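Local atomic coordinates of periplasmic solute binding protein (Candidatus liberibacter, PDB entry 5AFS), a protein that binds a zinc or manganese ion between its two lobes and, as in the ZnuA family, probably delivers it to an ABC-type metal transporter. Residues S10-G15 and D247-P252; G61-E66 and S101-H106; V169-C174 and L187-I192; S220-S225 and V243-S248. All coordinates share one frame; numbering follows the deposited sequence.

Interaction 1. Residues S10-G15 and D247-P252. With ZN (zinc ion), chain G; SO4 (sulfate ion), chain C.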
loop_
_atom_site.group_PDB
_atom_site.type_symbol
_atom_site.label_atom_id
_atom_site.label_comp_id
_atom_site.label_asym_id
_atom_site.label_seq_id
_atom_site.Cartn_x
_atom_site.Cartn_y
_atom_site.Cartn_z
ATOM N N SER A 10 -9.423 -7.490 1.982
ATOM C CA SER A 10 -10.127 -6.219 2.100
ATOM C C SER A 10 -9.984 -5.354 0.858
ATOM O O SER A 10 -10.911 -4.627 0.514
ATOM C CB SER A 10 -9.691 -5.445 3.347
ATOM O OG SER A 10 -8.343 -5.024 3.247
ATOM N N PHE A 11 -8.837 -5.415 0.189
ATOM C CA PHE A 11 -8.677 -4.686 -1.073
ATOM C C PHE A 11 -7.663 -5.325 -2.025
ATOM O O PHE A 11 -7.023 -6.316 -1.677
ATOM C CB PHE A 11 -8.404 -3.183 -0.815
ATOM C CG PHE A 11 -6.982 -2.843 -0.427
ATOM C CD1 PHE A 11 -6.394 -3.389 0.708
ATOM C CD2 PHE A 11 -6.256 -1.908 -1.170
ATOM C CE1 PHE A 11 -5.105 -3.042 1.082
ATOM C CE2 PHE A 11 -4.964 -1.565 -0.807
ATOM C CZ PHE A 11 -4.385 -2.130 0.321
ATOM N N SER A 12 -7.539 -4.754 -3.223
ATOM C CA SER A 12 -6.875 -5.419 -4.345
ATOM C C SER A 12 -5.429 -5.816 -4.037
ATOM O O SER A 12 -4.971 -6.882 -4.434
ATOM C CB SER A 12 -6.923 -4.542 -5.616
ATOM O OG SER A 12 -6.317 -3.259 -5.417
ATOM N N ILE A 13 -4.710 -4.966 -3.323
ATOM C CA ILE A 13 -3.316 -5.266 -3.005
ATOM C C ILE A 13 -3.204 -6.562 -2.185
ATOM O O ILE A 13 -2.379 -7.430 -2.489
ATOM C CB ILE A 13 -2.641 -4.065 -2.307
ATOM C CG1 ILE A 13 -2.496 -2.926 -3.325
ATOM C CG2 ILE A 13 -1.291 -4.447 -1.716
ATOM C CD1 ILE A 13 -1.818 -1.694 -2.793
ATOM N N ILE A 14 -4.049 -6.705 -1.167
ATOM C CA ILE A 14 -3.994 -7.878 -0.301
ATOM C C ILE A 14 -4.488 -9.118 -1.051
ATOM O O ILE A 14 -3.915 -10.206 -0.914
ATOM C CB ILE A 14 -4.744 -7.633 1.028
ATOM C CG1 ILE A 14 -3.973 -6.596 1.854
ATOM C CG2 ILE A 14 -4.897 -8.924 1.820
ATOM C CD1 ILE A 14 -4.670 -6.142 3.125
ATOM N N GLY A 15 -5.523 -8.946 -1.869
ATOM C CA GLY A 15 -6.017 -10.026 -2.723
ATOM C C GLY A 15 -4.953 -10.612 -3.624
ATOM O O GLY A 15 -4.791 -11.832 -3.706
ATOM N N ASP A 247 -2.648 3.265 -3.911
ATOM C CA ASP A 247 -3.842 2.929 -3.107
ATOM C C ASP A 247 -4.679 1.801 -3.712
ATOM O O ASP A 247 -5.584 1.279 -3.072
ATOM C CB ASP A 247 -4.721 4.176 -2.876
ATOM C CG ASP A 247 -4.354 4.958 -1.599
ATOM O OD1 ASP A 247 -3.611 4.491 -0.709
ATOM O OD2 ASP A 247 -4.856 6.078 -1.430
ATOM N N SER A 248 -4.372 1.419 -4.945
ATOM C CA SER A 248 -5.135 0.400 -5.644
ATOM C C SER A 248 -4.291 -0.152 -6.767
ATOM O O SER A 248 -3.461 0.558 -7.330
ATOM C CB SER A 248 -6.409 1.026 -6.241
ATOM O OG SER A 248 -7.102 0.110 -7.073
ATOM N N LEU A 249 -4.512 -1.411 -7.114
ATOM C CA LEU A 249 -3.960 -1.947 -8.351
ATOM C C LEU A 249 -4.617 -1.210 -9.504
ATOM O O LEU A 249 -5.744 -0.729 -9.377
ATOM C CB LEU A 249 -4.220 -3.446 -8.464
ATOM C CG LEU A 249 -3.597 -4.333 -7.378
ATOM C CD1 LEU A 249 -3.838 -5.805 -7.680
ATOM C CD2 LEU A 249 -2.114 -4.068 -7.231
ATOM N N SER A 250 -3.911 -1.084 -10.619
ATOM C CA SER A 250 -4.521 -0.537 -11.829
ATOM C C SER A 250 -5.516 -1.547 -12.375
ATOM O O SER A 250 -5.574 -2.690 -11.902
ATOM C CB SER A 250 -3.462 -0.257 -12.893
ATOM O OG SER A 250 -2.965 -1.463 -13.452
ATOM N N LYS A 251 -6.287 -1.134 -13.374
ATOM C CA LYS A 251 -7.046 -2.086 -14.185
ATOM C C LYS A 251 -6.071 -3.090 -14.830
ATOM O O LYS A 251 -4.865 -2.821 -14.888
ATOM C CB LYS A 251 -7.893 -1.359 -15.237
ATOM C CG LYS A 251 -7.109 -0.522 -16.239
ATOM C CD LYS A 251 -7.991 0.025 -17.358
ATOM C CE LYS A 251 -8.578 1.394 -17.048
ATOM N NZ LYS A 251 -9.579 1.387 -15.946
ATOM N N PRO A 252 -6.580 -4.252 -15.295
ATOM C CA PRO A 252 -5.708 -5.329 -15.793
ATOM C C PRO A 252 -4.786 -4.946 -16.954
ATOM O O PRO A 252 -3.677 -5.455 -17.042
ATOM C CB PRO A 252 -6.706 -6.415 -16.225
ATOM C CG PRO A 252 -7.910 -6.165 -15.362
ATOM C CD PRO A 252 -7.999 -4.668 -15.301
HETATM ZN ZN ZN G . -4.099 6.104 0.449
HETATM S S SO4 C . -5.938 2.633 -14.205
HETATM O O1 SO4 C . -6.418 1.560 -13.320
HETATM O O2 SO4 C . -5.032 2.085 -15.242
HETATM O O3 SO4 C . -5.237 3.654 -13.405
HETATM O O4 SO4 C . -7.106 3.268 -14.860
#
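Phe11 meets the loop after strand 239-244 with its ring edge: CE2 comes to 3.7 Å from Asp247 O, near the plane of the ring, so the aromatic C-H edge faces a carbonyl oxygen. Phe11 also stands at the N-cap position of helix 12-22, and its own backbone O takes the first helical bond from Gly15 N. Ser12, in the first turn of that helix, supplies the polar link. Its OG accepts from Leu249 N at 3.1 Å, and the bond is almost straight, 175° at the hydrogen. Because OG sits between the backbone N and the carbonyl carbon (chi1 58°), it is turned to the approaching loop, while CB rests 3.8 Å from Leu249 CG. Ile13 follows with an oblique crossing, its CG1 4.1 Å from Leu249 CD2; Leu249 thus spreads its two methyls over successive residues of the helix, CD1 lying 3.6 Å from Ser12 O. Further along the loop, Lys251 N gives a hydrogen bond to O1 of a sulfate ion, probably from the crystallisation liquor. At the other end, Asp247 chelates the zinc ion through OD1 and OD2, both at 2.0 Å, beside His39, His106 and Glu172. One nearly straight N-H...O bond to a serine hydroxyl, with a small apolar patch beside it, thus joins the metal-bearing loop to the start of helix 12-22.

Interaction 2. Residues G61-E66 and S101-H106. With ZN (zinc ion), chain G.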
loop_
_atom_site.group_PDB
_atom_site.type_symbol
_atom_site.label_atom_id
_atom_site.label_comp_id
_atom_site.label_asym_id
_atom_site.label_seq_id
_atom_site.Cartn_x
_atom_site.Cartn_y
_atom_site.Cartn_z
ATOM N N GLY A 61 -5.486 -3.444 8.487
ATOM C CA GLY A 61 -5.343 -2.826 9.794
ATOM C C GLY A 61 -4.777 -1.430 9.611
ATOM O O GLY A 61 -4.945 -0.824 8.553
ATOM N N LEU A 62 -4.108 -0.915 10.641
ATOM C CA LEU A 62 -3.644 0.473 10.655
ATOM C C LEU A 62 -4.784 1.424 10.263
ATOM O O LEU A 62 -4.565 2.455 9.617
ATOM C CB LEU A 62 -2.422 0.644 9.745
ATOM C CG LEU A 62 -1.228 -0.257 10.082
ATOM C CD1 LEU A 62 -0.096 -0.107 9.079
ATOM C CD2 LEU A 62 -0.710 0.012 11.484
ATOM N N HIS A 63 -6.001 1.034 10.653
ATOM C CA HIS A 63 -7.227 1.800 10.444
ATOM C C HIS A 63 -7.645 1.962 8.991
ATOM O O HIS A 63 -8.549 2.750 8.700
ATOM C CB HIS A 63 -7.158 3.175 11.146
ATOM C CG HIS A 63 -7.140 3.085 12.640
ATOM N ND1 HIS A 63 -7.447 4.153 13.455
ATOM C CD2 HIS A 63 -6.853 2.052 13.467
ATOM C CE1 HIS A 63 -7.341 3.783 14.719
ATOM N NE2 HIS A 63 -6.985 2.512 14.755
ATOM N N LEU A 64 -7.033 1.209 8.081
ATOM C CA LEU A 64 -7.388 1.341 6.667
ATOM C C LEU A 64 -8.884 1.120 6.475
ATOM O O LEU A 64 -9.553 1.872 5.754
ATOM C CB LEU A 64 -6.617 0.334 5.797
ATOM C CG LEU A 64 -6.967 0.431 4.312
ATOM C CD1 LEU A 64 -6.504 1.765 3.740
ATOM C CD2 LEU A 64 -6.388 -0.731 3.529
ATOM N N GLU A 65 -9.397 0.075 7.120
ATOM C CA GLU A 65 -10.766 -0.359 6.917
ATOM C C GLU A 65 -11.748 0.231 7.941
ATOM O O GLU A 65 -12.891 -0.232 8.034
ATOM C CB GLU A 65 -10.837 -1.894 6.955
ATOM C CG GLU A 65 -10.093 -2.595 5.824
ATOM C CD GLU A 65 -8.638 -2.928 6.150
ATOM O OE1 GLU A 65 -8.165 -2.630 7.268
ATOM O OE2 GLU A 65 -7.965 -3.507 5.272
ATOM N N GLU A 66 -11.328 1.244 8.695
ATOM C CA GLU A 66 -12.110 1.677 9.868
ATOM C C GLU A 66 -13.575 2.039 9.565
ATOM O O GLU A 66 -14.450 1.738 10.358
ATOM C CB GLU A 66 -11.415 2.821 10.616
ATOM C CG GLU A 66 -11.350 4.139 9.872
ATOM C CD GLU A 66 -10.534 5.192 10.616
ATOM O OE1 GLU A 66 -10.316 5.054 11.846
ATOM O OE2 GLU A 66 -10.116 6.167 9.963
ATOM N N SER A 101 -0.710 10.094 17.213
ATOM C CA SER A 101 -1.763 10.320 16.236
ATOM C C SER A 101 -2.213 8.994 15.631
ATOM O O SER A 101 -1.603 7.950 15.874
ATOM C CB SER A 101 -1.267 11.262 15.133
ATOM O OG SER A 101 -0.170 10.704 14.430
ATOM N N GLU A 102 -3.275 9.045 14.836
ATOM C CA GLU A 102 -3.769 7.859 14.154
ATOM C C GLU A 102 -2.709 7.316 13.185
ATOM O O GLU A 102 -1.873 8.072 12.669
ATOM C CB GLU A 102 -5.070 8.162 13.405
ATOM C CG GLU A 102 -6.237 8.618 14.283
ATOM C CD GLU A 102 -6.599 7.634 15.387
ATOM O OE1 GLU A 102 -6.261 6.440 15.274
ATOM O OE2 GLU A 102 -7.229 8.058 16.380
ATOM N N PRO A 103 -2.725 5.999 12.951
ATOM C CA PRO A 103 -1.711 5.399 12.079
ATOM C C PRO A 103 -1.905 5.747 10.609
ATOM O O PRO A 103 -3.036 5.833 10.127
ATOM C CB PRO A 103 -1.904 3.894 12.304
ATOM C CG PRO A 103 -3.323 3.759 12.710
ATOM C CD PRO A 103 -3.633 4.986 13.516
ATOM N N ASN A 104 -0.798 5.977 9.916
ATOM C CA ASN A 104 -0.800 6.014 8.457
ATOM C C ASN A 104 -0.913 4.562 7.989
ATOM O O ASN A 104 -0.139 3.712 8.427
ATOM C CB ASN A 104 0.490 6.670 7.942
ATOM C CG ASN A 104 0.461 6.915 6.451
ATOM O OD1 ASN A 104 0.153 6.012 5.675
ATOM N ND2 ASN A 104 0.750 8.149 6.039
ATOM N N PRO A 105 -1.896 4.256 7.136
ATOM C CA PRO A 105 -2.152 2.862 6.761
ATOM C C PRO A 105 -1.279 2.253 5.657
ATOM O O PRO A 105 -1.340 1.044 5.451
ATOM C CB PRO A 105 -3.599 2.899 6.287
ATOM C CG PRO A 105 -3.781 4.283 5.762
ATOM C CD PRO A 105 -2.933 5.166 6.615
ATOM N N HIS A 106 -0.474 3.057 4.971
ATOM C CA HIS A 106 0.153 2.639 3.695
ATOM C C HIS A 106 1.440 1.811 3.858
ATOM O O HIS A 106 2.431 2.031 3.151
ATOM C CB HIS A 106 0.455 3.877 2.833
ATOM C CG HIS A 106 -0.742 4.736 2.546
ATOM N ND1 HIS A 106 -1.016 5.889 3.251
ATOM C CD2 HIS A 106 -1.716 4.629 1.611
ATOM C CE1 HIS A 106 -2.116 6.447 2.773
ATOM N NE2 HIS A 106 -2.556 5.706 1.771
HETATM ZN ZN ZN G . -4.099 6.104 0.449
#
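Leu62 and Pro105 bring the two backbones closest, their CA atoms 4.8 Å apart, where a type I' turn from Gly61 to Leu64, overlapped by a type I turn from His63 to Glu66, meets the irregular run 101-106. Leu62 has the larger share of the packing: its CB lies over Pro105 CA, CD1 reaches Asn104 O at 3.9 Å, and CD2 touches Pro103 CB. With CG anti to the carbonyl carbon (chi1 -57°), the two methyls are spread along the opposing backbone. His63 lays its ring across Pro103 in a CH-pi contact, Pro103 CD standing 4.0 Å from the ring centroid and almost over its centre. The carboxylate of Glu102 approaches the same ring obliquely, its OE1 2.9 Å from His63 CE1, with the two planes 28° apart. Leu64 CB closes on Pro105 CB at 4.0 Å, the two side chains crossing at about a right angle.

Beyond this apolar seam the run 101-106 delivers a ligand to the metal. Asn104 OD1 accepts from His106 N, closing an Asx turn, and from His106 ND1 at 2.7 Å; the other ring nitrogen, NE2, binds the zinc ion at 2.1 Å. Asn104 ND2 is held in turn by Gly173 O. The histidine ring is thereby fixed by a second-shell amide, and a proton on ND1 leaves the NE2 lone pair for the metal. Across the seam itself the chemistry is proline and leucine packing, with the carboxylate of Glu102 and the imidazole of His63 on the solvent-exposed side.

Interaction 3. Residues V169-C174 and L187-I192. With ZN (zinc ion), chain G.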
loop_
_atom_site.group_PDB
_atom_site.type_symbol
_atom_site.label_atom_id
_atom_site.label_comp_id
_atom_site.label_asym_id
_atom_site.label_seq_id
_atom_site.Cartn_x
_atom_site.Cartn_y
_atom_site.Cartn_z
ATOM N N VAL A 169 8.505 13.453 -2.083
ATOM C CA VAL A 169 7.415 14.428 -1.954
ATOM C C VAL A 169 6.222 14.028 -2.821
ATOM O O VAL A 169 6.336 13.878 -4.040
ATOM C CB VAL A 169 7.880 15.866 -2.286
ATOM C CG1 VAL A 169 6.778 16.876 -1.979
ATOM C CG2 VAL A 169 9.117 16.207 -1.470
ATOM N N THR A 170 5.077 13.850 -2.172
ATOM C CA THR A 170 3.890 13.315 -2.823
ATOM C C THR A 170 2.663 14.132 -2.404
ATOM O O THR A 170 2.766 15.059 -1.604
ATOM C CB THR A 170 3.678 11.836 -2.427
ATOM O OG1 THR A 170 3.519 11.738 -1.008
ATOM C CG2 THR A 170 4.862 10.977 -2.848
ATOM N N SER A 171 1.506 13.788 -2.946
ATOM C CA SER A 171 0.262 14.465 -2.602
ATOM C C SER A 171 -0.333 13.831 -1.337
ATOM O O SER A 171 -0.357 14.464 -0.286
ATOM C CB SER A 171 -0.690 14.419 -3.794
ATOM O OG SER A 171 -0.108 15.078 -4.908
ATOM N N GLU A 172 -0.784 12.578 -1.426
ATOM C CA GLU A 172 -1.124 11.805 -0.228
ATOM C C GLU A 172 0.174 11.383 0.450
ATOM O O GLU A 172 1.177 11.191 -0.221
ATOM C CB GLU A 172 -1.935 10.555 -0.585
ATOM C CG GLU A 172 -2.639 9.891 0.604
ATOM C CD GLU A 172 -3.126 8.482 0.301
ATOM O OE1 GLU A 172 -2.455 7.768 -0.470
ATOM O OE2 GLU A 172 -4.171 8.066 0.839
ATOM N N GLY A 173 0.148 11.222 1.770
ATOM C CA GLY A 173 1.295 10.696 2.517
ATOM C C GLY A 173 1.433 9.182 2.348
ATOM O O GLY A 173 1.447 8.433 3.324
ATOM N N CYS A 174 1.569 8.741 1.102
ATOM C CA CYS A 174 1.551 7.323 0.761
ATOM C C CYS A 174 2.918 6.642 0.846
ATOM O O CYS A 174 2.992 5.418 0.740
ATOM C CB CYS A 174 0.985 7.146 -0.653
ATOM S SG CYS A 174 1.805 8.187 -1.893
ATOM N N LEU A 187 7.624 14.250 2.458
ATOM C CA LEU A 187 6.813 15.460 2.561
ATOM C C LEU A 187 5.568 15.166 1.763
ATOM O O LEU A 187 5.657 14.505 0.725
ATOM C CB LEU A 187 7.516 16.639 1.906
ATOM C CG LEU A 187 8.050 17.805 2.723
ATOM C CD1 LEU A 187 8.460 18.886 1.732
ATOM C CD2 LEU A 187 7.017 18.334 3.708
ATOM N N TYR A 188 4.424 15.669 2.220
ATOM C CA TYR A 188 3.165 15.468 1.515
ATOM C C TYR A 188 2.142 16.530 1.865
ATOM O O TYR A 188 2.326 17.284 2.810
ATOM C CB TYR A 188 2.592 14.077 1.820
ATOM C CG TYR A 188 2.607 13.718 3.281
ATOM C CD1 TYR A 188 1.559 14.065 4.112
ATOM C CD2 TYR A 188 3.680 13.014 3.833
ATOM C CE1 TYR A 188 1.573 13.726 5.456
ATOM C CE2 TYR A 188 3.701 12.671 5.171
ATOM C CZ TYR A 188 2.646 13.030 5.977
ATOM O OH TYR A 188 2.668 12.694 7.307
ATOM N N LEU A 189 1.049 16.544 1.108
ATOM C CA LEU A 189 0.030 17.579 1.205
ATOM C C LEU A 189 -1.136 17.192 2.129
ATOM O O LEU A 189 -1.775 18.061 2.703
ATOM C CB LEU A 189 -0.483 17.922 -0.194
ATOM C CG LEU A 189 0.592 18.285 -1.232
ATOM C CD1 LEU A 189 -0.037 18.634 -2.570
ATOM C CD2 LEU A 189 1.467 19.432 -0.762
ATOM N N TRP A 190 -1.409 15.897 2.259
ATOM C CA TRP A 190 -2.423 15.403 3.192
ATOM C C TRP A 190 -2.137 13.920 3.493
ATOM O O TRP A 190 -1.663 13.196 2.613
ATOM C CB TRP A 190 -3.845 15.601 2.637
ATOM C CG TRP A 190 -4.060 14.974 1.297
ATOM C CD1 TRP A 190 -4.371 13.667 1.045
ATOM C CD2 TRP A 190 -3.977 15.616 0.024
ATOM N NE1 TRP A 190 -4.476 13.460 -0.299
ATOM C CE2 TRP A 190 -4.238 14.636 -0.953
ATOM C CE3 TRP A 190 -3.706 16.926 -0.386
ATOM C CZ2 TRP A 190 -4.241 14.922 -2.317
ATOM C CZ3 TRP A 190 -3.693 17.207 -1.737
ATOM C CH2 TRP A 190 -3.961 16.212 -2.689
ATOM N N PRO A 191 -2.386 13.478 4.739
ATOM C CA PRO A 191 -1.997 12.110 5.122
ATOM C C PRO A 191 -2.719 11.002 4.357
ATOM O O PRO A 191 -2.087 10.045 3.935
ATOM C CB PRO A 191 -2.359 12.033 6.609
ATOM C CG PRO A 191 -2.384 13.440 7.091
ATOM C CD PRO A 191 -2.729 14.312 5.911
ATOM N N ILE A 192 -4.029 11.140 4.196
ATOM C CA ILE A 192 -4.878 10.087 3.658
ATOM C C ILE A 192 -5.894 10.698 2.714
ATOM O O ILE A 192 -6.467 11.735 3.028
ATOM C CB ILE A 192 -5.611 9.324 4.783
ATOM C CG1 ILE A 192 -4.612 8.811 5.822
ATOM C CG2 ILE A 192 -6.376 8.138 4.209
ATOM C CD1 ILE A 192 -5.235 8.049 6.977
HETATM ZN ZN ZN G . -4.099 6.104 0.449
#
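Ser171 and Glu172 lie where strand 167-170 runs on beside strand 185-188, the two parallel strands of a beta-alpha-beta unit joined through helix 176-182. Val169 pairs with Leu187, Thr170 N donating to Leu187 O, and then the chain turns a corner at Ser171. There Ser171 O receives two bonds, from Leu189 N at 2.9 Å and from Trp190 N at 3.1 Å, the latter nearly along the C=O axis. The same oxygen sits 3.8 Å above the Trp190 ring plane, while Ser171 CB touches Trp190 CZ2 at 3.9 Å. Ser171 OG bonds to Phe219 O on the neighbouring strand.

Glu172 CA lies over the same face, 4.1 Å from the centroid of the five-membered ring of Trp190. CG is anti to the backbone N (chi1 -165°) and the chain stays extended beyond it, which carries the carboxylate past Pro191 O and Ile192 to the zinc ion. Outside the two segments, Asn193 steadies both side chains: its N bonds Glu172 OE2 and its OD1 accepts from Trp190 NE1.

Leu187 has as much surface buried as Glu172 and lies side by side with Val169. Gly173 then packs CA over one face of the Tyr188 ring and gives its N to Trp190 O. Zinc is held unequally by the carboxylate, with Glu172 OE2 at 2.0 Å and OE1 at 2.5 Å.

Interaction 4. Residues S220-S225 and V243-S248. With ZN (zinc ion), chain G; SO4 (sulfate ion), chain C.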
loop_
_atom_site.group_PDB
_atom_site.type_symbol
_atom_site.label_atom_id
_atom_site.label_comp_id
_atom_site.label_asym_id
_atom_site.label_seq_id
_atom_site.Cartn_x
_atom_site.Cartn_y
_atom_site.Cartn_z
ATOM N N SER A 220 1.808 13.235 -7.798
ATOM C CA SER A 220 0.451 12.891 -7.378
ATOM C C SER A 220 0.249 11.399 -7.638
ATOM O O SER A 220 1.185 10.699 -8.046
ATOM C CB SER A 220 -0.605 13.742 -8.097
ATOM O OG SER A 220 -0.711 13.416 -9.466
ATOM N N GLU A 221 -0.956 10.902 -7.390
ATOM C CA GLU A 221 -1.188 9.461 -7.409
ATOM C C GLU A 221 -2.457 9.090 -8.172
ATOM O O GLU A 221 -3.254 9.965 -8.518
ATOM C CB GLU A 221 -1.210 8.925 -5.976
ATOM C CG GLU A 221 0.091 9.185 -5.202
ATOM C CD GLU A 221 0.070 10.484 -4.402
ATOM O OE1 GLU A 221 -0.894 10.671 -3.641
ATOM O OE2 GLU A 221 1.020 11.309 -4.520
ATOM N N SER A 222 -2.633 7.791 -8.437
ATOM C CA SER A 222 -3.599 7.316 -9.446
ATOM C C SER A 222 -5.072 7.527 -9.086
ATOM O O SER A 222 -5.924 7.463 -9.967
ATOM C CB SER A 222 -3.365 5.828 -9.765
ATOM O OG SER A 222 -3.642 4.993 -8.647
ATOM N N THR A 223 -5.374 7.774 -7.811
ATOM C CA THR A 223 -6.755 7.986 -7.385
ATOM C C THR A 223 -7.041 9.398 -6.863
ATOM O O THR A 223 -8.118 9.635 -6.345
ATOM C CB THR A 223 -7.167 6.996 -6.280
ATOM O OG1 THR A 223 -6.459 7.300 -5.073
ATOM C CG2 THR A 223 -6.888 5.548 -6.696
ATOM N N ASN A 224 -6.099 10.331 -6.983
ATOM C CA ASN A 224 -6.367 11.710 -6.551
ATOM C C ASN A 224 -6.047 12.718 -7.644
ATOM O O ASN A 224 -5.514 12.362 -8.700
ATOM C CB ASN A 224 -5.651 12.043 -5.230
ATOM C CG ASN A 224 -4.136 11.881 -5.306
ATOM O OD1 ASN A 224 -3.526 12.037 -6.360
ATOM N ND2 ASN A 224 -3.525 11.594 -4.173
ATOM N N SER A 225 -6.400 13.970 -7.392
ATOM C CA SER A 225 -6.157 15.045 -8.343
ATOM C C SER A 225 -4.687 15.431 -8.379
ATOM O O SER A 225 -4.031 15.470 -7.337
ATOM C CB SER A 225 -6.986 16.285 -7.966
ATOM O OG SER A 225 -6.737 17.342 -8.883
ATOM N N VAL A 243 2.440 10.575 -12.056
ATOM C CA VAL A 243 1.461 9.811 -11.294
ATOM C C VAL A 243 2.061 8.501 -10.781
ATOM O O VAL A 243 2.576 7.694 -11.560
ATOM C CB VAL A 243 0.181 9.506 -12.119
ATOM C CG1 VAL A 243 -0.786 8.649 -11.320
ATOM C CG2 VAL A 243 -0.539 10.790 -12.540
ATOM N N LEU A 244 1.988 8.304 -9.462
ATOM C CA LEU A 244 2.342 7.029 -8.819
ATOM C C LEU A 244 1.102 6.176 -8.525
ATOM O O LEU A 244 -0.010 6.703 -8.370
ATOM C CB LEU A 244 3.077 7.277 -7.504
ATOM C CG LEU A 244 4.294 8.205 -7.537
ATOM C CD1 LEU A 244 4.834 8.405 -6.132
ATOM C CD2 LEU A 244 5.369 7.672 -8.456
ATOM N N TYR A 245 1.311 4.862 -8.432
ATOM C CA TYR A 245 0.269 3.915 -8.045
ATOM C C TYR A 245 0.548 3.420 -6.636
ATOM O O TYR A 245 1.599 2.817 -6.382
ATOM C CB TYR A 245 0.222 2.729 -9.016
ATOM C CG TYR A 245 -0.474 3.054 -10.315
ATOM C CD1 TYR A 245 0.191 3.714 -11.343
ATOM C CD2 TYR A 245 -1.806 2.715 -10.508
ATOM C CE1 TYR A 245 -0.457 4.020 -12.529
ATOM C CE2 TYR A 245 -2.457 3.018 -11.685
ATOM C CZ TYR A 245 -1.778 3.665 -12.693
ATOM O OH TYR A 245 -2.439 3.961 -13.863
ATOM N N VAL A 246 -0.389 3.680 -5.723
ATOM C CA VAL A 246 -0.218 3.328 -4.303
ATOM C C VAL A 246 -1.461 2.747 -3.610
ATOM O O VAL A 246 -1.332 1.847 -2.779
ATOM C CB VAL A 246 0.283 4.533 -3.455
ATOM C CG1 VAL A 246 1.631 5.022 -3.955
ATOM C CG2 VAL A 246 -0.735 5.675 -3.450
ATOM N N ASP A 247 -2.648 3.265 -3.911
ATOM C CA ASP A 247 -3.842 2.929 -3.107
ATOM C C ASP A 247 -4.679 1.801 -3.712
ATOM O O ASP A 247 -5.584 1.279 -3.072
ATOM C CB ASP A 247 -4.721 4.176 -2.876
ATOM C CG ASP A 247 -4.354 4.958 -1.599
ATOM O OD1 ASP A 247 -3.611 4.491 -0.709
ATOM O OD2 ASP A 247 -4.856 6.078 -1.430
ATOM N N SER A 248 -4.372 1.419 -4.945
ATOM C CA SER A 248 -5.135 0.400 -5.644
ATOM C C SER A 248 -4.291 -0.152 -6.767
ATOM O O SER A 248 -3.461 0.558 -7.330
ATOM C CB SER A 248 -6.409 1.026 -6.241
ATOM O OG SER A 248 -7.102 0.110 -7.073
HETATM ZN ZN ZN G . -4.099 6.104 0.449
HETATM S S SO4 C . -5.938 2.633 -14.205
HETATM O O1 SO4 C . -6.418 1.560 -13.320
HETATM O O2 SO4 C . -5.032 2.085 -15.242
HETATM O O3 SO4 C . -5.237 3.654 -13.405
HETATM O O4 SO4 C . -7.106 3.268 -14.860
HETATM O O HOH W 1 -2.835 5.091 -6.177
HETATM O O HOH W 2 -4.728 2.674 -9.110
HETATM O O HOH W 3 -7.964 6.596 -2.385
#
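Ser222 CB covers one face of the Tyr245 ring, 3.8 Å from its centroid and offset toward the rim, in a CH-pi contact. At the ring edge, in its plane, stands sulfate O3, to which Tyr245 OH donates a hydrogen bond of 2.9 Å; the ion probably comes from the crystallisation liquor. The other flat groups are the amide of Asn224 and the carboxylate of Glu221. Asn224 ND2 meets Glu221 OE1 from above the carboxylate plane, at 2.8 Å, and Asn224 OD1 accepts from Glu221 N, so side chain and backbone of Glu221 are both gripped across the type I turn 221-224.

Between the strands Leu244 N donates to Ser220 O at 2.9 Å, nearly straight at 170°, whereas the return bond from Ser222 N to Leu244 O is weak. Val243 CG1, anti to the backbone N (chi1 177°), lies against Ser222 N at 3.5 Å, and on the other side of the sheet Glu221 CG meets Val246 CG2. Where the chains part, waters fill in: Ser222 OG holds one that accepts from Val246 N and another that donates to Ser248 O.

The pair belongs to a beta-alpha-beta unit, with helix 227-236 connecting strands 217-221 and 239-244. On the chain that continues strand 167-170, the carboxylate of Glu221 accepts from two backbone nitrogens, OE2 from Ser171 N and OE1 from Glu172 N, while Leu244 and Tyr245 pack on helix 259-274.

In the fold
All four contacts converge on one zinc ion: interaction 2 brings His106, interaction 3 Glu172, and interactions 1 and 4 share Asp247; His39 completes the site. Interactions 3 and 4 are parallel strand pairs of the C-terminal lobe, tied to each other by Glu221; interaction 3 is rich in backbone bonds, while interaction 4 has one good bond and one weak one, with a CH-pi contact and waters. Neither interaction 1, a loop on a helix start, nor interaction 2, loop on loop, has backbone pairing; Ser10 and Glu65 join them by a hydrogen bond. Interactions 1 and 3 are buried, whereas interactions 2 and 4 are partly exposed, at His63 and Glu102 in one and at Thr223 in the other.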